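Local coordinates for protein glutathione S-transferase (Ceriporiopsis subvermispora, PDB 6J3E) that binds glutathione and, as a serine-type glutathione S-transferase, probably catalyses its transfer to electrophilic substrates, at residues Gly12-Asp17 against Asn136-Pro141; Ile5-Ile10 against Tyr38-Val43; Pro129-Ala134 against Lys219-Pro224; Val43-Ile48 against Pro141-Phe146; Gln184-Leu189 against Gly238-Gln243. One frame throughout, in Å; residues are numbered along the deposited sequence.

From the N terminus, contact 2 comes first: it closes the beta-alpha-beta unit by pairing strand 5-9 with strand 38-42. Contact 1 begins within that loop, at 12-17, and reaches forward to 136-141, so the two cross. Contact 4 starts where contact 2 stops, at the shared Val-43, and runs to helix 141-153; it shares Pro-141 with contact 1 and crosses it. Both tie the thioredoxin-like N-terminal part to the helical C-terminal part. Contact 3 joins helices 109-136 and 206-222 and crosses contacts 1 and 4. Contact 5 opens inside contact 3 and closes beyond it, so these cross too; it joins helices 169-189 and 235-247, on the opposite side of the chain's centre from contact 4.

Contact 1 of 5, residues Gly12-Asp17 against Asn136-Pro141; sequences GNATPD and NAQLNP
Packing is tightest where the backbone of Gly-12, Asn-13 and Ala-14 runs past Gln-138. The amide N of Asn-13 donates to the main-chain O of Gln-138 at 2.9 Å, in the carbonyl plane. One residue on, Ala-14 N meets Gln-138 OE1 at 3.1 Å, in the amide plane and on a lone pair. To bring OE1 there, Gln-138 takes the crowded first torsion, with CG between backbone N and carbonyl carbon (chi1 57°), and bends at chi2; its NE2 is held by Thr-135 O. Gly-12 suits its buried place because a CB would collide with that same OE1. The loop 12-17 follows the first strand of the thioredoxin-like domain, whereas Gln-138 belongs to a type I turn, Asn-136 to Leu-139, between two helices of the C-terminal domain; the bonds therefore cross a domain boundary. An alanine in place of Gln-138 would remove the side-chain amide and probably leave the Ala-14 N-H without this acceptor, loosening the loop, although the main-chain bond could persist. The looser side belongs to exposed Asn-13. Its ND2 donates a hydrogen bond to Asn-140 OD1 at 2.9 Å, approaching 46° above that carbonyl plane rather than along a lone pair, and reaches Gln-138 O weakly at 3.3 Å. The Asn-140 amide, turned 72° from that of Asn-13, uses its ND2 on Glu-44.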
# COMPACT_ATOMS: atom_id res chain seq x y z
N GLY A 12 6.64 18.36 -23.00
CA GLY A 12 6.76 19.45 -22.05
C GLY A 12 8.06 20.19 -22.30
O GLY A 12 8.91 19.74 -23.07
N ASN A 13 8.22 21.32 -21.62
CA ASN A 13 9.35 22.18 -21.88
C ASN A 13 10.41 22.16 -20.79
O ASN A 13 11.42 22.87 -20.92
CB ASN A 13 8.86 23.61 -22.14
CG ASN A 13 8.24 23.75 -23.51
OD1 ASN A 13 8.95 23.93 -24.50
ND2 ASN A 13 6.92 23.60 -23.59
N ALA A 14 10.24 21.35 -19.74
CA ALA A 14 11.22 21.34 -18.67
C ALA A 14 12.57 20.89 -19.18
O ALA A 14 13.61 21.37 -18.69
CB ALA A 14 10.75 20.43 -17.52
N THR A 15 12.59 19.98 -20.14
CA THR A 15 13.85 19.46 -20.65
C THR A 15 13.82 19.45 -22.16
O THR A 15 12.76 19.29 -22.77
CB THR A 15 14.16 18.03 -20.17
OG1 THR A 15 13.26 17.10 -20.79
CG2 THR A 15 14.08 17.91 -18.66
N PRO A 16 14.98 19.61 -22.79
CA PRO A 16 15.08 19.37 -24.24
C PRO A 16 14.50 18.04 -24.68
O PRO A 16 14.05 17.93 -25.83
CB PRO A 16 16.59 19.44 -24.49
CG PRO A 16 17.10 20.37 -23.42
CD PRO A 16 16.22 20.17 -22.22
N ASP A 17 14.49 17.02 -23.81
CA ASP A 17 13.85 15.74 -24.14
C ASP A 17 12.40 15.91 -24.48
O ASP A 17 11.86 15.09 -25.23
CB ASP A 17 13.90 14.77 -22.97
CG ASP A 17 15.26 14.63 -22.40
OD1 ASP A 17 15.65 13.49 -22.16
OD2 ASP A 17 15.92 15.66 -22.13
N ASN A 136 2.23 22.63 -14.88
CA ASN A 136 1.42 23.48 -15.75
C ASN A 136 2.28 24.56 -16.40
O ASN A 136 2.18 24.80 -17.60
CB ASN A 136 0.29 24.11 -14.96
CG ASN A 136 -0.59 24.99 -15.82
OD1 ASN A 136 -1.38 24.49 -16.60
ND2 ASN A 136 -0.45 26.31 -15.68
N ALA A 137 3.17 25.18 -15.61
CA ALA A 137 4.04 26.25 -16.09
C ALA A 137 5.01 25.80 -17.16
O ALA A 137 5.69 26.66 -17.73
CB ALA A 137 4.83 26.83 -14.91
N GLN A 138 5.14 24.51 -17.44
CA GLN A 138 6.05 24.08 -18.49
C GLN A 138 5.33 23.35 -19.62
O GLN A 138 5.98 22.77 -20.50
CB GLN A 138 7.17 23.20 -17.92
CG GLN A 138 6.70 21.98 -17.18
CD GLN A 138 6.56 20.78 -18.08
OE1 GLN A 138 7.53 20.33 -18.71
NE2 GLN A 138 5.34 20.24 -18.15
N LEU A 139 4.00 23.40 -19.63
CA LEU A 139 3.23 22.81 -20.72
C LEU A 139 3.15 23.75 -21.91
O LEU A 139 3.12 24.97 -21.77
CB LEU A 139 1.83 22.45 -20.24
CG LEU A 139 1.77 21.27 -19.27
CD1 LEU A 139 0.36 21.07 -18.73
CD2 LEU A 139 2.30 20.02 -19.96
N ASN A 140 3.13 23.15 -23.11
CA ASN A 140 2.77 23.88 -24.32
C ASN A 140 1.41 24.55 -24.14
O ASN A 140 0.54 24.02 -23.44
CB ASN A 140 2.72 22.95 -25.54
CG ASN A 140 4.08 22.48 -25.97
OD1 ASN A 140 5.07 23.19 -25.80
ND2 ASN A 140 4.14 21.27 -26.53
N PRO A 141 1.20 25.69 -24.78
CA PRO A 141 -0.04 26.46 -24.55
C PRO A 141 -1.36 25.68 -24.67
O PRO A 141 -2.27 25.90 -23.86
CB PRO A 141 0.06 27.56 -25.62
CG PRO A 141 1.54 27.74 -25.81
CD PRO A 141 2.17 26.39 -25.64

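Contact 2 of 5, residues Ile5-Ile10 against Tyr38-Val43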
# COMPACT_ATOMS: atom_id res chain seq x y z
N ILE A 5 7.31 -0.57 -31.64
CA ILE A 5 6.33 -0.12 -30.64
C ILE A 5 6.09 1.37 -30.76
O ILE A 5 7.03 2.17 -30.83
CB ILE A 5 6.82 -0.45 -29.22
CG1 ILE A 5 6.86 -1.95 -29.01
CG2 ILE A 5 5.88 0.16 -28.17
CD1 ILE A 5 5.53 -2.48 -28.56
N GLN A 6 4.83 1.76 -30.76
CA GLN A 6 4.46 3.16 -30.71
C GLN A 6 4.15 3.52 -29.26
O GLN A 6 3.40 2.80 -28.58
CB GLN A 6 3.29 3.43 -31.63
CG GLN A 6 3.59 3.01 -33.06
CD GLN A 6 2.68 3.69 -34.04
OE1 GLN A 6 3.12 4.51 -34.85
NE2 GLN A 6 1.39 3.36 -33.98
N PHE A 7 4.75 4.60 -28.78
CA PHE A 7 4.70 4.99 -27.37
C PHE A 7 4.21 6.42 -27.30
O PHE A 7 4.91 7.34 -27.74
CB PHE A 7 6.08 4.86 -26.73
CG PHE A 7 6.19 5.50 -25.37
CD1 PHE A 7 5.28 5.22 -24.37
CD2 PHE A 7 7.25 6.35 -25.08
CE1 PHE A 7 5.41 5.80 -23.11
CE2 PHE A 7 7.39 6.93 -23.83
CZ PHE A 7 6.47 6.65 -22.84
N TYR A 8 3.03 6.62 -26.72
CA TYR A 8 2.40 7.93 -26.70
C TYR A 8 2.71 8.64 -25.39
O TYR A 8 2.56 8.05 -24.30
CB TYR A 8 0.89 7.80 -26.92
CG TYR A 8 0.58 7.18 -28.28
CD1 TYR A 8 0.68 5.80 -28.47
CD2 TYR A 8 0.22 7.96 -29.36
CE1 TYR A 8 0.41 5.22 -29.72
CE2 TYR A 8 -0.06 7.39 -30.61
CZ TYR A 8 0.04 6.02 -30.78
OH TYR A 8 -0.23 5.47 -32.01
N ASP A 9 3.13 9.89 -25.50
CA ASP A 9 3.71 10.65 -24.40
C ASP A 9 3.26 12.10 -24.57
O ASP A 9 2.84 12.51 -25.65
CB ASP A 9 5.24 10.51 -24.40
CG ASP A 9 5.90 10.89 -23.08
OD1 ASP A 9 5.23 11.40 -22.15
OD2 ASP A 9 7.13 10.71 -22.99
N ILE A 10 3.34 12.85 -23.47
CA ILE A 10 2.90 14.25 -23.41
C ILE A 10 4.15 15.13 -23.45
O ILE A 10 4.99 15.03 -22.54
CB ILE A 10 2.11 14.52 -22.12
CG1 ILE A 10 0.85 13.66 -22.05
CG2 ILE A 10 1.77 16.00 -21.99
CD1 ILE A 10 0.18 13.68 -20.66
N TYR A 38 11.18 1.47 -29.57
CA TYR A 38 9.88 2.10 -29.72
C TYR A 38 10.05 3.45 -30.36
O TYR A 38 11.14 4.02 -30.39
CB TYR A 38 9.18 2.25 -28.37
CG TYR A 38 10.01 3.03 -27.38
CD1 TYR A 38 10.96 2.39 -26.60
CD2 TYR A 38 9.84 4.39 -27.22
CE1 TYR A 38 11.71 3.08 -25.70
CE2 TYR A 38 10.59 5.09 -26.31
CZ TYR A 38 11.53 4.42 -25.55
OH TYR A 38 12.28 5.09 -24.64
N LYS A 39 8.94 3.97 -30.86
CA LYS A 39 8.86 5.31 -31.40
C LYS A 39 7.93 6.13 -30.51
O LYS A 39 6.87 5.65 -30.09
CB LYS A 39 8.34 5.25 -32.84
CG LYS A 39 8.06 6.60 -33.49
CD LYS A 39 7.39 6.42 -34.86
CE LYS A 39 6.34 5.32 -34.85
NZ LYS A 39 5.05 5.79 -35.43
N THR A 40 8.33 7.36 -30.21
CA THR A 40 7.51 8.22 -29.36
C THR A 40 6.58 9.08 -30.21
O THR A 40 7.01 9.69 -31.19
CB THR A 40 8.36 9.11 -28.46
OG1 THR A 40 9.07 8.29 -27.54
CG2 THR A 40 7.45 10.07 -27.68
N ILE A 41 5.31 9.13 -29.82
CA ILE A 41 4.30 9.98 -30.45
C ILE A 41 3.81 10.99 -29.42
O ILE A 41 3.20 10.60 -28.41
CB ILE A 41 3.13 9.15 -31.01
CG1 ILE A 41 3.64 8.13 -32.02
CG2 ILE A 41 2.12 10.07 -31.62
CD1 ILE A 41 2.57 7.43 -32.81
N TRP A 42 4.05 12.28 -29.68
CA TRP A 42 3.80 13.34 -28.71
C TRP A 42 2.36 13.84 -28.83
O TRP A 42 1.94 14.28 -29.90
CB TRP A 42 4.80 14.48 -28.91
CG TRP A 42 6.23 14.02 -28.66
CD1 TRP A 42 7.18 13.70 -29.61
CD2 TRP A 42 6.84 13.76 -27.39
NE1 TRP A 42 8.34 13.29 -28.99
CE2 TRP A 42 8.16 13.32 -27.64
CE3 TRP A 42 6.40 13.87 -26.07
CZ2 TRP A 42 9.03 12.99 -26.61
CZ3 TRP A 42 7.27 13.56 -25.05
CH2 TRP A 42 8.57 13.12 -25.33
N VAL A 43 1.62 13.79 -27.72
CA VAL A 43 0.20 14.10 -27.71
C VAL A 43 -0.09 15.15 -26.65
O VAL A 43 0.28 14.99 -25.48
CB VAL A 43 -0.65 12.84 -27.48
CG1 VAL A 43 -2.13 13.21 -27.33
CG2 VAL A 43 -0.44 11.84 -28.63
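Ile-41 CG1 lies over one face of the Tyr-8 ring, and the methyl CD1 beyond it comes within 3.4 Å of Tyr-8 CE2, while Val-43 CG2 touches the ring edge. On the other side of the sheet, Trp-42 carries the methyl CG2 of Thr-40 on one face and Ile-10 C at its edge, and Thr-40 OG1 lies at the edges of the Phe-7 and Tyr-38 rings. These groups flank the parallel strands of the beta-alpha-beta unit that begins the thioredoxin-like fold, with helix 22-34 as the crossover. Successive bonds alternate direction: Phe-7 N to Lys-39 O (2.7 Å), Ile-41 N to Phe-7 O (2.8 Å), then Asp-9 N to Ile-41 O (3.0 Å). Large aromatics suit two buried positions: Phe-7 packs on helix 22-34 and Tyr-8 on helix 48-55. Asp-9, beside Trp-42 CZ3, pairs its charge with Arg-28 of helix 22-34. On the Tyr-8 side, exposed Lys-39 lies alongside Gln-6, its NZ on an in-plane lone pair of Gln-6 OE1, a very short 2.4 Å.

Contact 3 of 5, residues Pro129-Ala134 against Lys219-Pro224; sequences PIMLPA and KRVLGP
Apolar contact carries this helix pair, with no hydrogen bond between the two segments. The methyl-to-methyl contacts centre on Ala-134, whose CB points at the other helix and lies 3.5 Å from Val-221 CG1 and 3.8 Å from Leu-222 CD2. A small residue fits here, since the two backbones come nearest at Ala-134 and Val-221. Ile-130 adds a looser touch, its CG2 4.3 Å from Leu-222 CD1. The thioether contacts come from Met-131, whose chain folds at chi2 (-53°) and chi3 (-55°) so that sulfur and terminal methyl serve different neighbours: SD sits 3.8 Å from Leu-222 CG, and CE reaches Val-221 CG1 at 3.7 Å. Flexible and unbranched, methionine can bend across a surface offered by two branched residues. Among the backbone bonds, Gly-223 N donates to Lys-219 O at 2.9 Å as helix 206-222 ends; Gly-223 then turns to a positive phi (107°), where a side chain would press on the preceding carbonyl. Pro-129 and Pro-133, lacking an N-H, interrupt the bonding of helix 109-136, which is kinked here. Around this interface of the all-helical C-terminal domain, Ile-130 also packs on helix 169-189, Met-131 on Trp-217 of helix 206-222, and Leu-222 on helix 227-232.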
# COMPACT_ATOMS: atom_id res chain seq x y z
N PRO A 129 0.07 19.25 -4.69
CA PRO A 129 -0.04 20.71 -4.52
C PRO A 129 1.19 21.48 -4.99
O PRO A 129 1.06 22.64 -5.39
CB PRO A 129 -0.29 20.89 -3.02
CG PRO A 129 0.02 19.64 -2.41
CD PRO A 129 -0.16 18.56 -3.41
N ILE A 130 2.36 20.86 -4.98
CA ILE A 130 3.57 21.51 -5.47
C ILE A 130 3.82 21.19 -6.93
O ILE A 130 4.21 22.06 -7.71
CB ILE A 130 4.77 21.11 -4.60
CG1 ILE A 130 4.73 21.88 -3.27
CG2 ILE A 130 6.09 21.33 -5.37
CD1 ILE A 130 5.55 21.26 -2.18
N MET A 131 3.56 19.95 -7.33
CA MET A 131 4.03 19.49 -8.62
C MET A 131 3.06 19.79 -9.77
O MET A 131 3.50 20.09 -10.88
CB MET A 131 4.32 17.99 -8.56
CG MET A 131 5.57 17.63 -7.75
SD MET A 131 7.04 18.54 -8.30
CE MET A 131 7.08 18.12 -10.06
N LEU A 132 1.75 19.74 -9.54
CA LEU A 132 0.82 20.04 -10.63
C LEU A 132 0.94 21.48 -11.11
O LEU A 132 0.97 21.70 -12.33
CB LEU A 132 -0.61 19.70 -10.22
CG LEU A 132 -0.92 18.25 -9.86
CD1 LEU A 132 -2.41 17.96 -9.90
CD2 LEU A 132 -0.17 17.30 -10.76
N PRO A 133 1.01 22.50 -10.24
CA PRO A 133 1.28 23.85 -10.76
C PRO A 133 2.61 23.93 -11.47
O PRO A 133 2.71 24.56 -12.53
CB PRO A 133 1.25 24.72 -9.50
CG PRO A 133 0.46 23.94 -8.51
CD PRO A 133 0.78 22.51 -8.79
N ALA A 134 3.65 23.32 -10.92
CA ALA A 134 4.93 23.32 -11.60
C ALA A 134 4.81 22.71 -13.00
O ALA A 134 5.39 23.24 -13.96
CB ALA A 134 5.97 22.57 -10.77
N LYS A 219 12.49 15.96 -10.37
CA LYS A 219 13.81 16.50 -10.69
C LYS A 219 13.75 17.35 -11.94
O LYS A 219 14.29 18.45 -11.98
CB LYS A 219 14.83 15.38 -10.85
CG LYS A 219 16.23 15.88 -11.23
CD LYS A 219 17.23 14.73 -11.41
CE LYS A 219 18.65 15.23 -11.61
NZ LYS A 219 19.64 14.13 -11.65
N ARG A 220 13.08 16.85 -12.99
CA ARG A 220 13.11 17.58 -14.25
C ARG A 220 12.20 18.79 -14.21
O ARG A 220 12.57 19.86 -14.71
CB ARG A 220 12.77 16.63 -15.39
CG ARG A 220 13.96 15.76 -15.73
CD ARG A 220 13.55 14.41 -16.28
NE ARG A 220 13.50 14.41 -17.73
CZ ARG A 220 14.35 13.76 -18.51
NH1 ARG A 220 15.32 13.03 -17.99
NH2 ARG A 220 14.19 13.84 -19.82
N VAL A 221 11.03 18.68 -13.58
CA VAL A 221 10.06 19.77 -13.61
C VAL A 221 10.45 20.87 -12.64
O VAL A 221 10.45 22.05 -13.01
CB VAL A 221 8.64 19.24 -13.33
CG1 VAL A 221 7.69 20.39 -12.98
CG2 VAL A 221 8.13 18.50 -14.56
N LEU A 222 10.77 20.54 -11.39
CA LEU A 222 11.26 21.57 -10.48
C LEU A 222 12.64 22.07 -10.90
O LEU A 222 12.98 23.23 -10.63
CB LEU A 222 11.29 21.05 -9.05
CG LEU A 222 9.92 20.96 -8.38
CD1 LEU A 222 10.06 20.74 -6.88
CD2 LEU A 222 9.14 22.22 -8.66
N GLY A 223 13.43 21.23 -11.56
CA GLY A 223 14.71 21.65 -12.08
C GLY A 223 15.89 21.09 -11.30
O GLY A 223 15.95 21.18 -10.07
N PRO A 224 16.84 20.49 -12.02
CA PRO A 224 18.01 19.89 -11.34
C PRO A 224 18.77 20.84 -10.43
O PRO A 224 19.44 20.37 -9.50
CB PRO A 224 18.89 19.41 -12.51
CG PRO A 224 18.02 19.40 -13.71
CD PRO A 224 16.88 20.33 -13.48

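Contact 4 of 5, residues Val43-Ile48 against Pro141-Phe146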
# COMPACT_ATOMS: atom_id res chain seq x y z
N VAL A 43 1.62 13.79 -27.72
CA VAL A 43 0.20 14.10 -27.71
C VAL A 43 -0.09 15.15 -26.65
O VAL A 43 0.28 14.99 -25.48
CB VAL A 43 -0.65 12.84 -27.48
CG1 VAL A 43 -2.13 13.21 -27.33
CG2 VAL A 43 -0.44 11.84 -28.63
N GLU A 44 -0.76 16.23 -27.06
CA GLU A 44 -1.13 17.26 -26.10
C GLU A 44 -2.27 16.77 -25.22
O GLU A 44 -3.09 15.94 -25.64
CB GLU A 44 -1.54 18.55 -26.83
CG GLU A 44 -0.43 19.21 -27.64
CD GLU A 44 0.69 19.78 -26.79
OE1 GLU A 44 0.48 20.01 -25.58
OE2 GLU A 44 1.80 20.00 -27.33
N TYR A 45 -2.30 17.28 -23.99
CA TYR A 45 -3.33 16.92 -23.02
C TYR A 45 -4.73 16.91 -23.60
O TYR A 45 -5.44 15.91 -23.41
CB TYR A 45 -3.24 17.86 -21.81
CG TYR A 45 -2.66 17.21 -20.58
CD1 TYR A 45 -3.38 16.25 -19.87
CD2 TYR A 45 -1.37 17.52 -20.14
CE1 TYR A 45 -2.85 15.64 -18.74
CE2 TYR A 45 -0.83 16.91 -19.02
CZ TYR A 45 -1.57 15.98 -18.32
OH TYR A 45 -1.04 15.36 -17.20
N PRO A 46 -5.20 17.95 -24.30
CA PRO A 46 -6.60 17.95 -24.73
C PRO A 46 -6.91 16.97 -25.87
O PRO A 46 -8.09 16.68 -26.10
CB PRO A 46 -6.83 19.41 -25.16
CG PRO A 46 -5.47 19.91 -25.53
CD PRO A 46 -4.49 19.19 -24.69
N ASP A 47 -5.90 16.44 -26.55
CA ASP A 47 -6.09 15.45 -27.60
C ASP A 47 -6.01 14.03 -27.10
O ASP A 47 -6.19 13.10 -27.89
CB ASP A 47 -5.05 15.62 -28.72
CG ASP A 47 -4.86 17.06 -29.15
OD1 ASP A 47 -5.85 17.83 -29.14
OD2 ASP A 47 -3.71 17.42 -29.50
N ILE A 48 -5.73 13.83 -25.81
CA ILE A 48 -5.44 12.48 -25.33
C ILE A 48 -6.63 11.56 -25.56
O ILE A 48 -6.50 10.47 -26.11
CB ILE A 48 -5.02 12.52 -23.85
CG1 ILE A 48 -3.61 13.10 -23.72
CG2 ILE A 48 -5.04 11.14 -23.25
CD1 ILE A 48 -3.16 13.31 -22.28
N PRO A 141 1.20 25.69 -24.78
CA PRO A 141 -0.04 26.46 -24.55
C PRO A 141 -1.36 25.68 -24.67
O PRO A 141 -2.27 25.90 -23.86
CB PRO A 141 0.06 27.56 -25.62
CG PRO A 141 1.54 27.74 -25.81
CD PRO A 141 2.17 26.39 -25.64
N ARG A 142 -1.50 24.78 -25.66
CA ARG A 142 -2.76 24.04 -25.77
C ARG A 142 -2.99 23.13 -24.56
O ARG A 142 -4.10 23.06 -24.03
CB ARG A 142 -2.78 23.23 -27.08
CG ARG A 142 -2.69 24.03 -28.38
CD ARG A 142 -3.19 23.21 -29.58
NE ARG A 142 -4.51 22.65 -29.29
CZ ARG A 142 -4.80 21.35 -29.30
NH1 ARG A 142 -3.88 20.45 -29.63
NH2 ARG A 142 -6.03 20.96 -28.99
N SER A 143 -1.94 22.42 -24.12
CA SER A 143 -2.03 21.61 -22.90
C SER A 143 -2.21 22.47 -21.66
O SER A 143 -2.88 22.05 -20.72
CB SER A 143 -0.78 20.73 -22.73
OG SER A 143 -0.80 19.58 -23.57
N GLU A 144 -1.60 23.67 -21.65
CA GLU A 144 -1.71 24.54 -20.47
C GLU A 144 -3.14 25.01 -20.27
O GLU A 144 -3.64 25.02 -19.14
CB GLU A 144 -0.76 25.73 -20.60
CG GLU A 144 -0.57 26.53 -19.32
CD GLU A 144 -1.74 27.48 -19.02
OE1 GLU A 144 -1.91 27.83 -17.83
OE2 GLU A 144 -2.46 27.87 -19.98
N GLU A 145 -3.81 25.45 -21.34
CA GLU A 145 -5.21 25.83 -21.22
C GLU A 145 -6.03 24.68 -20.63
O GLU A 145 -6.79 24.87 -19.67
CB GLU A 145 -5.76 26.26 -22.59
CG GLU A 145 -7.20 26.80 -22.59
CD GLU A 145 -8.29 25.71 -22.55
OE1 GLU A 145 -9.31 25.93 -21.86
OE2 GLU A 145 -8.12 24.64 -23.19
N PHE A 146 -5.84 23.48 -21.18
CA PHE A 146 -6.57 22.31 -20.71
C PHE A 146 -6.20 21.93 -19.28
O PHE A 146 -7.06 21.64 -18.45
CB PHE A 146 -6.31 21.14 -21.67
CG PHE A 146 -7.05 19.88 -21.31
CD1 PHE A 146 -6.55 19.01 -20.36
CD2 PHE A 146 -8.24 19.56 -21.96
CE1 PHE A 146 -7.22 17.84 -20.04
CE2 PHE A 146 -8.93 18.39 -21.64
CZ PHE A 146 -8.41 17.52 -20.69
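Ser-143 OG sits at the centre, donating to the anti lone pair of Glu-44 OE1 at a very short 2.4 Å and accepting from Tyr-45 N at 2.8 Å. A small hydroxyl suits this buried spot, where it must serve both. Beside it, Arg-142 grips Asp-47 end-on: NH1 meets OD2 at 3.0 Å and NH2 meets OD1 at 3.1 Å, each on a syn lone pair, the two planes nearly coplanar. An alanine in place of Asp-47 would remove both oxygens and probably let the exposed guanidinium swing away from the loop. Pro-46 fills between, its CG over one guanidinium face and its CA over the face of Phe-146 in a CH-pi contact, 4.0 Å from that ring's centroid. In the next shell, Asn-140 ND2 holds Glu-44 OE2, and Phe-147 meets the Tyr-45 ring edge-to-face. The Tyr-45 side chain lies about 4 Å from that of the glutathione-binding Arg-151. Loop 43-48, between strand 38-42 and helix 48-55, thus ties the N-terminal domain to helix 141-153 of the C-terminal domain.

Contact 5 of 5, residues Gln184-Leu189 against Gly238-Gln243; sequences QIAKWL and GKWAKQ
Trp-240 can be followed outward from its CB, which stands back from helix 184-189 while the indole spans the gap. CG lies anti to the carbonyl carbon (chi1 -44°), a turn that sends the six-membered ring across. Lys-239 CB of the same helix covers one face of the indole, and Phe-182 meets the ring edge-to-face. On the near side NE1 donates to Asp-236 OD2, so the one polar atom is satisfied close to its own helix. Farther out, CZ2 comes 4.0 Å from Ala-186 CB. At the tip, CH2 touches Ile-185 CG2 at 3.6 Å and lies 3.7 Å from Ala-186 N, which meets the ring at its edge; CZ3 is 4.4 Å from Leu-189 CD1. A residue as long as tryptophan suits this place because the axes of the two segments, crossing at 75°, come no closer than 11.4 Å. Ala-186 is small enough to let the indole rim reach its backbone N. Lys-239 adds its aliphatic part, with CD 4.1 Å from Leu-189 CD1, before NZ forms a salt bridge with Asp-195. Leu-189 CD1 also meets Gln-243 tip to tip, 4.0 Å from NE2, whose hydrogen bond goes to Leu-197 O. Within the helical C-terminal domain, Ile-185 packs further on Phe-119 of helix 109-136 and on Ile-211 of helix 206-222, while on helix 169-189 Trp-188 rests on Ala-114 of the second subunit.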
# COMPACT_ATOMS: atom_id res chain seq x y z
N GLN A 184 8.36 6.76 4.57
CA GLN A 184 7.75 5.45 4.67
C GLN A 184 8.33 4.51 3.63
O GLN A 184 8.50 3.31 3.90
CB GLN A 184 6.24 5.57 4.50
CG GLN A 184 5.61 6.48 5.49
CD GLN A 184 4.20 6.79 5.08
OE1 GLN A 184 3.90 7.89 4.59
NE2 GLN A 184 3.31 5.82 5.26
N ILE A 185 8.63 5.01 2.44
CA ILE A 185 9.23 4.12 1.46
C ILE A 185 10.58 3.65 1.98
O ILE A 185 10.89 2.45 1.95
CB ILE A 185 9.35 4.79 0.08
CG1 ILE A 185 7.99 5.29 -0.40
CG2 ILE A 185 9.90 3.79 -0.95
CD1 ILE A 185 8.00 5.65 -1.88
N ALA A 186 11.38 4.58 2.52
CA ALA A 186 12.68 4.22 3.05
C ALA A 186 12.56 3.15 4.13
O ALA A 186 13.29 2.16 4.10
CB ALA A 186 13.40 5.46 3.59
N LYS A 187 11.60 3.31 5.05
CA LYS A 187 11.40 2.30 6.08
C LYS A 187 10.96 0.97 5.47
O LYS A 187 11.44 -0.09 5.88
CB LYS A 187 10.40 2.81 7.12
CG LYS A 187 11.05 3.58 8.29
CD LYS A 187 12.39 2.90 8.74
CE LYS A 187 12.61 2.87 10.26
NZ LYS A 187 13.49 1.74 10.69
N TRP A 188 10.10 0.99 4.44
CA TRP A 188 9.76 -0.26 3.75
C TRP A 188 11.00 -0.96 3.21
O TRP A 188 11.09 -2.19 3.26
CB TRP A 188 8.79 -0.01 2.60
CG TRP A 188 7.55 0.66 2.98
CD1 TRP A 188 7.04 0.79 4.24
CD2 TRP A 188 6.64 1.32 2.10
NE1 TRP A 188 5.86 1.49 4.19
CE2 TRP A 188 5.60 1.83 2.89
CE3 TRP A 188 6.61 1.52 0.72
CZ2 TRP A 188 4.53 2.53 2.34
CZ3 TRP A 188 5.56 2.23 0.18
CH2 TRP A 188 4.53 2.72 0.99
N LEU A 189 11.94 -0.19 2.67
CA LEU A 189 13.12 -0.73 2.00
C LEU A 189 14.18 -1.23 2.97
O LEU A 189 15.14 -1.86 2.51
CB LEU A 189 13.74 0.31 1.08
CG LEU A 189 12.91 0.45 -0.18
CD1 LEU A 189 13.37 1.65 -1.02
CD2 LEU A 189 13.00 -0.87 -0.96
N GLY A 238 20.52 10.35 1.08
CA GLY A 238 20.55 10.41 -0.36
C GLY A 238 19.88 9.26 -1.08
O GLY A 238 20.11 9.10 -2.29
N LYS A 239 19.04 8.48 -0.39
CA LYS A 239 18.54 7.23 -0.99
C LYS A 239 17.91 7.46 -2.36
O LYS A 239 18.08 6.65 -3.27
CB LYS A 239 17.53 6.54 -0.06
CG LYS A 239 16.95 5.26 -0.65
CD LYS A 239 15.99 4.56 0.30
CE LYS A 239 16.73 3.98 1.51
NZ LYS A 239 17.68 2.89 1.16
N TRP A 240 17.17 8.56 -2.51
CA TRP A 240 16.44 8.75 -3.76
C TRP A 240 17.37 9.18 -4.88
O TRP A 240 17.20 8.76 -6.03
CB TRP A 240 15.32 9.75 -3.54
CG TRP A 240 14.62 9.43 -2.24
CD1 TRP A 240 14.49 10.24 -1.14
CD2 TRP A 240 14.00 8.18 -1.90
NE1 TRP A 240 13.80 9.58 -0.15
CE2 TRP A 240 13.49 8.32 -0.59
CE3 TRP A 240 13.80 6.98 -2.58
CZ2 TRP A 240 12.81 7.28 0.05
CZ3 TRP A 240 13.12 5.94 -1.94
CH2 TRP A 240 12.64 6.10 -0.64
N ALA A 241 18.38 10.00 -4.55
CA ALA A 241 19.39 10.35 -5.53
C ALA A 241 20.07 9.09 -6.05
O ALA A 241 20.31 8.95 -7.26
CB ALA A 241 20.41 11.31 -4.93
N LYS A 242 20.34 8.15 -5.15
CA LYS A 242 21.04 6.93 -5.55
C LYS A 242 20.21 6.08 -6.50
O LYS A 242 20.73 5.55 -7.49
CB LYS A 242 21.44 6.14 -4.30
CG LYS A 242 22.34 6.97 -3.38
CD LYS A 242 22.66 6.28 -2.07
CE LYS A 242 23.51 7.20 -1.18
NZ LYS A 242 23.63 6.68 0.21
N GLN A 243 18.90 5.97 -6.26
CA GLN A 243 18.07 5.26 -7.22
C GLN A 243 18.11 5.94 -8.58
O GLN A 243 18.17 5.26 -9.61
CB GLN A 243 16.65 5.16 -6.73
CG GLN A 243 16.54 4.18 -5.61
CD GLN A 243 15.20 4.23 -4.97
OE1 GLN A 243 14.57 5.28 -4.91
NE2 GLN A 243 14.75 3.09 -4.46